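Local coordinates for cellulosome anchoring protein cohesin region (PDB 4DH2), which serves as a type I cohesin module of a Clostridium thermocellum cellulosome-anchoring protein, binding the dockerin domain of its partner in a calcium-loaded cohesin–dockerin complex, at the interface of chains A and B. Sequence-based numbering; all coordinates share one arbitrary frame. Chains: chain A, Cellulosome anchoring protein cohesin region; chain B, Dockerin type 1.

The interface of chains A and B. Residues chain A 48-50, 92, 94, 140-142; chain B 18, 21-22, 64.
The phenol ring of B:Tyr21 meets A:Leu92 and A:Asp94 along its CE2 side. Methyl CD2 of A:Leu92 sits over the rim of one face, 3.8 Å from B:Tyr21 CE2, while CB of A:Asp94 approaches the same carbon from nearer the ring plane, displaced slightly toward the opposite face. Deeper in chain A, the A:Phe141 ring has CB of A:Phe49 over one face near the rim; both residues are almost untouched by chain B and pack within the cohesin. The flat amide of A:Asn50 is carried outward with CG anti to the backbone N (chi1 -179°), and its ND2 donates a hydrogen bond of 3.0 Å to the backbone O of B:Leu64. The bond is moderately bent, 154° at H; the nitrogen lies above the carbonyl plane, and the acceptor is tilted from the amide plane. OD1 of this amide lies 3.7 Å from methyl CD2 of B:Leu64.

B:Ile18 is the central apolar plug. CG1 stands between the backbone N and the carbonyl carbon (chi1 54°), and the extended chain carries CD1 toward A:Cys142 while CG2 points to A:Asn50. Methyl CG2 packs tightly on CB of A:Asn50 at 3.3 Å, with A:Ser48 OG also alongside. CD1 reaches over neighbouring strands, 3.8 Å from A:Cys142 SG and 3.6 Å from A:Ser48 O. Beside it, CG2 of B:Val22 touches A:Ser48 CB at 3.8 Å and A:Asp94 OD1 at 3.4 Å, an apolar methyl against a carboxylate oxygen.

On the cohesin, strands 48-54, 88-94 and 129-142 contribute to one face of the beta-sandwich. On the dockerin, B:Ile18 starts helix 18-28 near the end of the first EF-hand-like calcium loop, two residues before the ligand B:Asp20; B:Tyr21 and B:Val22 follow on that helix, and B:Leu64 ends helix 54-64, presenting its carbonyl to the cohesin.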
ATOM      1  N   SER A  48      -6.733  -8.021   0.949  1.00 16.33           N
ATOM      2  CA  SER A  48      -5.631  -7.187   1.373  1.00 14.09           C
ATOM      3  C   SER A  48      -4.880  -6.634   0.160  1.00 13.41           C
ATOM      4  O   SER A  48      -4.791  -7.302  -0.881  1.00 15.34           O
ATOM      5  CB  SER A  48      -4.657  -7.988   2.215  1.00 15.44           C
ATOM      6  OG  SER A  48      -3.522  -7.213   2.593  1.00 18.36           O
ATOM      7  N   PHE A  49      -4.322  -5.444   0.324  1.00 16.30           N
ATOM      8  CA  PHE A  49      -3.406  -4.933  -0.691  1.00 17.60           C
ATOM      9  C   PHE A  49      -2.370  -4.057  -0.076  1.00 16.89           C
ATOM     10  O   PHE A  49      -2.569  -3.483   1.000  1.00 15.55           O
ATOM     11  CB  PHE A  49      -4.143  -4.203  -1.825  1.00 16.21           C
ATOM     12  CG  PHE A  49      -4.745  -2.851  -1.439  1.00 17.96           C
ATOM     13  CD1 PHE A  49      -3.967  -1.708  -1.364  1.00 18.40           C
ATOM     14  CD2 PHE A  49      -6.099  -2.745  -1.185  1.00 17.58           C
ATOM     15  CE1 PHE A  49      -4.541  -0.495  -1.054  1.00 19.11           C
ATOM     16  CE2 PHE A  49      -6.674  -1.553  -0.868  1.00 14.30           C
ATOM     17  CZ  PHE A  49      -5.893  -0.414  -0.797  1.00 16.56           C
ATOM     18  N   ASN A  50      -1.237  -3.959  -0.764  1.00 14.60           N
ATOM     19  CA  ASN A  50      -0.111  -3.159  -0.320  1.00 16.12           C
ATOM     20  C   ASN A  50       0.420  -2.566  -1.615  1.00 15.68           C
ATOM     21  O   ASN A  50       0.740  -3.311  -2.565  1.00 16.18           O
ATOM     22  CB  ASN A  50       0.842  -4.121   0.382  1.00 15.04           C
ATOM     23  CG  ASN A  50       2.104  -3.494   0.970  1.00 17.47           C
ATOM     24  OD1 ASN A  50       3.099  -4.203   1.062  1.00 19.55           O
ATOM     25  ND2 ASN A  50       2.078  -2.228   1.400  1.00 17.21           N
ATOM     26  N   LEU A  92      -1.466   0.204   3.030  1.00 17.16           N
ATOM     27  CA  LEU A  92      -1.751  -1.160   3.423  1.00 17.26           C
ATOM     28  C   LEU A  92      -3.215  -1.275   3.825  1.00 22.63           C
ATOM     29  O   LEU A  92      -3.710  -0.552   4.721  1.00 19.58           O
ATOM     30  CB  LEU A  92      -0.853  -1.561   4.574  1.00 21.39           C
ATOM     31  CG  LEU A  92      -1.082  -3.004   5.041  1.00 21.14           C
ATOM     32  CD1 LEU A  92      -0.617  -4.019   3.983  1.00 19.50           C
ATOM     33  CD2 LEU A  92      -0.341  -3.204   6.345  1.00 28.00           C
ATOM     34  N   ASP A  94      -6.185  -4.302   4.889  1.00 17.26           N
ATOM     35  CA  ASP A  94      -6.529  -5.666   5.191  1.00 13.14           C
ATOM     36  C   ASP A  94      -7.891  -5.652   5.888  1.00 16.99           C
ATOM     37  O   ASP A  94      -8.112  -4.861   6.795  1.00 17.15           O
ATOM     38  CB  ASP A  94      -5.503  -6.288   6.132  1.00 16.23           C
ATOM     39  CG  ASP A  94      -5.891  -7.663   6.607  1.00 17.59           C
ATOM     40  OD1 ASP A  94      -6.104  -8.544   5.747  1.00 20.16           O
ATOM     41  OD2 ASP A  94      -6.001  -7.887   7.859  1.00 21.25           O
ATOM     42  N   ASN A 140       0.834  -5.390  -4.457  1.00 15.69           N
ATOM     43  CA  ASN A 140       0.468  -6.757  -4.127  1.00 15.40           C
ATOM     44  C   ASN A 140      -0.982  -6.767  -3.638  1.00 17.72           C
ATOM     45  O   ASN A 140      -1.322  -5.994  -2.735  1.00 15.05           O
ATOM     46  CB  ASN A 140       1.332  -7.285  -2.992  1.00 21.51           C
ATOM     47  CG  ASN A 140       2.720  -7.645  -3.427  1.00 37.37           C
ATOM     48  OD1 ASN A 140       2.912  -8.404  -4.388  1.00 52.49           O
ATOM     49  ND2 ASN A 140       3.712  -7.125  -2.709  1.00 38.94           N
ATOM     50  N   PHE A 141      -1.823  -7.609  -4.241  1.00 13.68           N
ATOM     51  CA  PHE A 141      -3.230  -7.731  -3.842  1.00 15.18           C
ATOM     52  C   PHE A 141      -3.557  -9.208  -3.703  1.00 20.16           C
ATOM     53  O   PHE A 141      -3.039 -10.029  -4.452  1.00 15.63           O
ATOM     54  CB  PHE A 141      -4.172  -7.199  -4.923  1.00 12.22           C
ATOM     55  CG  PHE A 141      -4.153  -5.711  -5.123  1.00 13.90           C
ATOM     56  CD1 PHE A 141      -5.280  -4.951  -4.887  1.00 18.98           C
ATOM     57  CD2 PHE A 141      -3.026  -5.083  -5.605  1.00 16.97           C
ATOM     58  CE1 PHE A 141      -5.272  -3.607  -5.075  1.00 18.22           C
ATOM     59  CE2 PHE A 141      -3.031  -3.723  -5.826  1.00 17.42           C
ATOM     60  CZ  PHE A 141      -4.135  -2.988  -5.551  1.00 14.74           C
ATOM     61  N   CYS A 142      -4.460  -9.557  -2.800  1.00 16.92           N
ATOM     62  CA  CYS A 142      -4.933 -10.929  -2.738  1.00 15.76           C
ATOM     63  C   CYS A 142      -6.392 -11.011  -2.310  1.00 12.91           C
ATOM     64  O   CYS A 142      -6.974 -10.033  -1.783  1.00 14.14           O
ATOM     65  CB  CYS A 142      -4.071 -11.794  -1.830  1.00 13.60           C
ATOM     66  SG  CYS A 142      -4.266 -11.458  -0.015  1.00 17.89           S
TER
ATOM     67  N   ILE B  18       1.911  -9.209   1.891  1.00 17.20           N
ATOM     68  CA  ILE B  18       0.602  -9.189   2.508  1.00 14.79           C
ATOM     69  C   ILE B  18       0.126 -10.584   2.908  1.00 17.52           C
ATOM     70  O   ILE B  18      -0.614 -10.723   3.869  1.00 17.49           O
ATOM     71  CB  ILE B  18      -0.483  -8.562   1.594  1.00 16.53           C
ATOM     72  CG1 ILE B  18      -0.482  -9.270   0.233  1.00 19.30           C
ATOM     73  CG2 ILE B  18      -0.247  -7.070   1.474  1.00 19.23           C
ATOM     74  CD1 ILE B  18      -1.576  -8.866  -0.662  1.00 21.43           C
ATOM     75  N   TYR B  21       1.154 -11.224   6.343  1.00 17.84           N
ATOM     76  CA  TYR B  21       0.385 -10.380   7.259  1.00 14.96           C
ATOM     77  C   TYR B  21      -1.004 -10.960   7.548  1.00 14.21           C
ATOM     78  O   TYR B  21      -1.448 -11.047   8.710  1.00 16.11           O
ATOM     79  CB  TYR B  21       0.238  -8.985   6.639  1.00 15.67           C
ATOM     80  CG  TYR B  21      -0.398  -7.932   7.519  1.00 16.15           C
ATOM     81  CD1 TYR B  21       0.123  -7.631   8.765  1.00 18.35           C
ATOM     82  CD2 TYR B  21      -1.492  -7.205   7.068  1.00 22.69           C
ATOM     83  CE1 TYR B  21      -0.450  -6.671   9.559  1.00 20.31           C
ATOM     84  CE2 TYR B  21      -2.075  -6.231   7.865  1.00 24.35           C
ATOM     85  CZ  TYR B  21      -1.535  -5.978   9.109  1.00 29.80           C
ATOM     86  OH  TYR B  21      -2.087  -5.016   9.918  1.00 33.07           O
ATOM     87  N   VAL B  22      -1.709 -11.345   6.494  1.00 16.71           N
ATOM     88  CA  VAL B  22      -3.027 -11.948   6.650  1.00 14.24           C
ATOM     89  C   VAL B  22      -2.933 -13.247   7.444  1.00 13.41           C
ATOM     90  O   VAL B  22      -3.743 -13.483   8.378  1.00 16.11           O
ATOM     91  CB  VAL B  22      -3.652 -12.223   5.272  1.00 15.76           C
ATOM     92  CG1 VAL B  22      -4.943 -12.974   5.419  1.00 17.91           C
ATOM     93  CG2 VAL B  22      -3.899 -10.871   4.530  1.00 17.62           C
ATOM     94  N   LEU B  64       5.565  -3.553   6.108  1.00 17.44           N
ATOM     95  CA  LEU B  64       4.891  -3.479   4.819  1.00 15.49           C
ATOM     96  C   LEU B  64       4.591  -2.016   4.445  1.00 16.78           C
ATOM     97  O   LEU B  64       4.413  -1.709   3.265  1.00 19.55           O
ATOM     98  CB  LEU B  64       3.617  -4.319   4.800  1.00 16.00           C
ATOM     99  CG  LEU B  64       3.860  -5.825   4.881  1.00 19.19           C
ATOM    100  CD1 LEU B  64       2.514  -6.532   4.955  1.00 20.97           C
ATOM    101  CD2 LEU B  64       4.702  -6.343   3.690  1.00 21.47           C
TER